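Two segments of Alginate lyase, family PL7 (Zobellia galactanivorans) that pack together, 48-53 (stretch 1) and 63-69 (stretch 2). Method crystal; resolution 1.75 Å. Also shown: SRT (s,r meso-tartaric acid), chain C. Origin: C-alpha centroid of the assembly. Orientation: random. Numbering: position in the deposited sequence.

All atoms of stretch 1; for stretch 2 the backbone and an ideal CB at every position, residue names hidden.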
# COMPACT_ATOMS: atom_id res chain seq x y z
N VAL A 48 -14.56 4.08 -22.02
CA VAL A 48 -15.84 4.72 -21.75
C VAL A 48 -16.41 4.08 -20.55
O VAL A 48 -16.48 2.85 -20.50
CB VAL A 48 -16.80 4.53 -22.94
CG1 VAL A 48 -18.23 5.10 -22.67
CG2 VAL A 48 -16.29 5.19 -24.21
N PHE A 49 -16.98 4.88 -19.60
CA PHE A 49 -17.76 4.33 -18.58
C PHE A 49 -19.16 4.98 -18.76
O PHE A 49 -19.24 6.28 -18.80
CB PHE A 49 -17.25 4.84 -17.21
CG PHE A 49 -15.84 4.30 -16.89
CD1 PHE A 49 -14.71 4.93 -17.43
CD2 PHE A 49 -15.70 3.17 -16.05
CE1 PHE A 49 -13.39 4.39 -17.20
CE2 PHE A 49 -14.42 2.66 -15.77
CZ PHE A 49 -13.28 3.30 -16.32
N LYS A 50 -20.18 4.14 -18.88
CA LYS A 50 -21.50 4.70 -19.17
C LYS A 50 -22.43 4.03 -18.17
O LYS A 50 -22.28 2.81 -17.86
CB LYS A 50 -21.83 4.38 -20.58
CG LYS A 50 -23.22 5.01 -21.02
CD LYS A 50 -23.54 4.55 -22.46
CE LYS A 50 -24.80 5.33 -22.88
NZ LYS A 50 -25.08 5.11 -24.34
N THR A 51 -23.34 4.80 -17.59
CA THR A 51 -24.25 4.19 -16.62
C THR A 51 -25.60 4.95 -16.61
O THR A 51 -25.61 6.18 -16.70
CB THR A 51 -23.60 4.24 -15.20
OG1 THR A 51 -24.48 3.69 -14.22
CG2 THR A 51 -23.31 5.74 -14.73
N PRO A 52 -26.68 4.24 -16.37
CA PRO A 52 -27.97 5.00 -16.39
C PRO A 52 -28.19 5.65 -15.04
O PRO A 52 -27.42 5.42 -14.07
CB PRO A 52 -29.00 3.80 -16.59
CG PRO A 52 -28.34 2.66 -15.77
CD PRO A 52 -26.90 2.80 -16.17
N ASN A 53 -29.28 6.45 -14.94
CA ASN A 53 -29.61 7.02 -13.68
C ASN A 53 -30.13 5.99 -12.64
O ASN A 53 -29.92 6.13 -11.45
CB ASN A 53 -30.82 8.03 -13.98
CG ASN A 53 -30.37 9.35 -14.64
OD1 ASN A 53 -29.17 9.61 -14.87
ND2 ASN A 53 -31.42 10.21 -14.97
N UNK A 63 -27.12 5.34 -5.71
CA UNK A 63 -26.78 5.83 -7.04
C UNK A 63 -26.11 4.69 -7.83
O UNK A 63 -25.38 3.82 -7.19
CB UNK A 63 -25.87 7.05 -6.95
N UNK A 64 -26.31 4.68 -9.15
CA UNK A 64 -25.81 3.64 -10.01
C UNK A 64 -24.46 4.06 -10.53
O UNK A 64 -24.13 5.31 -10.63
CB UNK A 64 -26.78 3.35 -11.16
N UNK A 65 -23.57 3.06 -10.75
CA UNK A 65 -22.22 3.49 -11.26
C UNK A 65 -21.74 2.45 -12.30
O UNK A 65 -22.19 1.30 -12.23
CB UNK A 65 -21.21 3.61 -10.12
N UNK A 66 -20.85 2.88 -13.17
CA UNK A 66 -19.95 1.91 -13.87
C UNK A 66 -18.60 2.43 -13.46
O UNK A 66 -18.20 3.57 -13.92
CB UNK A 66 -20.13 1.85 -15.39
N UNK A 67 -17.90 1.75 -12.52
CA UNK A 67 -16.74 2.50 -11.90
C UNK A 67 -15.73 1.40 -11.44
O UNK A 67 -16.15 0.35 -10.84
CB UNK A 67 -17.18 3.38 -10.73
N UNK A 68 -14.48 1.76 -11.60
CA UNK A 68 -13.37 0.85 -11.09
C UNK A 68 -13.18 1.04 -9.61
O UNK A 68 -13.33 2.21 -9.12
CB UNK A 68 -12.04 1.12 -11.80
N UNK A 69 -12.72 0.03 -8.86
CA UNK A 69 -12.30 0.23 -7.47
C UNK A 69 -10.89 -0.38 -7.40
O UNK A 69 -10.64 -1.51 -7.97
CB UNK A 69 -13.26 -0.41 -6.47
O1 SRT C . -19.37 1.80 -2.23
O11 SRT C . -17.64 2.62 -3.52
C1 SRT C . -18.39 1.75 -3.03
C2 SRT C . -17.99 0.50 -3.73
O2 SRT C . -16.58 0.17 -3.79
C3 SRT C . -19.08 -0.43 -4.18
O3 SRT C . -19.22 0.28 -5.34
C4 SRT C . -18.79 -1.86 -4.32
O4 SRT C . -18.65 -2.38 -5.42
O41 SRT C . -18.53 -2.53 -3.32

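The two strands run roughly antiparallel (148°), 5.9 Å apart at closest approach of their axes. Through 64-67 the extended backbone turns CB alternately toward stretch 1 and away.

Position 63 points its CB sideways, and nothing of stretch 1 lies within 5.5 Å of the ideal atom. Stretch 1 sets little limit here, so polar side chains of many sizes, or small apolar ones, could stand. The residue is Asn 63, whose OD1 is hydrogen-bonded elsewhere in the structure.

Position 64 faces stretch 1. Its ideal CB lies 3.6 Å from Pro 52 O and 3.8 Å from Thr 51 OG1, so a small side chain is favoured: Ser, Thr, Ala or Val could all be considered, and a hydroxyl would suit the carbonyl-rich surroundings. Thr 64 is found. Its methyl CG2 approaches Thr 51 OG1 to 3.0 Å. Two waters bridge to Asn 53 O: water 2, 2.8 Å from Thr 64 OG1 and 2.9 Å from Asn 53 O, and water 1, 2.9 Å from Thr 64 N and 2.8 Å from Asn 53 O.

Position 65 points away, on the side where the tartrate lies, and a long polar or basic chain could reach toward those carboxylates. Arg 65 does so: its NH1 comes within 3.4 Å of SRT O11, and SRT O3 lies over one face of the guanidinium.

Position 66 is the tightest. CB points toward stretch 1 and its ideal place is only 3.4 Å from Lys 50 O, an acceptor that invites a short donor; Ser or Thr would serve, Thr adding a methyl for the neighbouring phenyl ring. Thr 66, with chi1 in m, donates from OG1 to Lys 50 O at 2.6 Å, the direct hydrogen bond between the stretches, while its CG2 lies 4.0 Å from Phe 49 CD2.

Position 67 points away again, on the same side as 65, so a side chain complementary to that arginine is plausible: Asp, Glu or a neutral polar group. Glu 67 extends with chi1 and chi2 both t, and its OE1 forms a salt bridge with Arg 65 NH1 at 2.8 Å.

Position 68 starts sideways, its ideal CB 4.9 Å from Phe 49 CE2, so a branched or flexible apolar chain such as Leu, Ile or Met could close the gap. Leu 68 brings CG to 3.6 Å from Phe 49 CE2, at the ring edge.

Position 69 is beyond reach of stretch 1, which leaves its identity open; Gly 69 occupies it.

Stretch 2, residues 63-69: NTRTELG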
# COMPACT_ATOMS: atom_id res chain seq x y z
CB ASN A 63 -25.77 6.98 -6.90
CG ASN A 63 -26.49 8.29 -6.54
OD1 ASN A 63 -27.56 8.52 -7.06
ND2 ASN A 63 -25.87 9.17 -5.72
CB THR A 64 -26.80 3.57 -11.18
OG1 THR A 64 -28.09 3.17 -10.59
CG2 THR A 64 -26.34 2.49 -12.20
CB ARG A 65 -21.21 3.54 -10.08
CG ARG A 65 -20.81 2.15 -9.54
CD ARG A 65 -20.07 2.27 -8.21
NE ARG A 65 -21.05 2.55 -7.11
CZ ARG A 65 -20.73 3.25 -6.05
NH1 ARG A 65 -19.54 3.93 -6.03
NH2 ARG A 65 -21.54 3.32 -5.00
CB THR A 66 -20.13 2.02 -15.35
OG1 THR A 66 -21.46 1.56 -15.68
CG2 THR A 66 -19.09 1.09 -16.04
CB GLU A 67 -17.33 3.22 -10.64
CG GLU A 67 -16.31 4.20 -10.02
CD GLU A 67 -16.83 4.88 -8.78
OE1 GLU A 67 -17.56 4.22 -7.94
OE2 GLU A 67 -16.44 6.05 -8.62
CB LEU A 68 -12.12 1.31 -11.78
CG LEU A 68 -12.15 1.32 -13.27
CD1 LEU A 68 -10.70 1.71 -13.71
CD2 LEU A 68 -12.42 -0.12 -13.82
O HOH W 1 -27.69 7.08 -9.98
O HOH W 2 -29.69 4.70 -8.94
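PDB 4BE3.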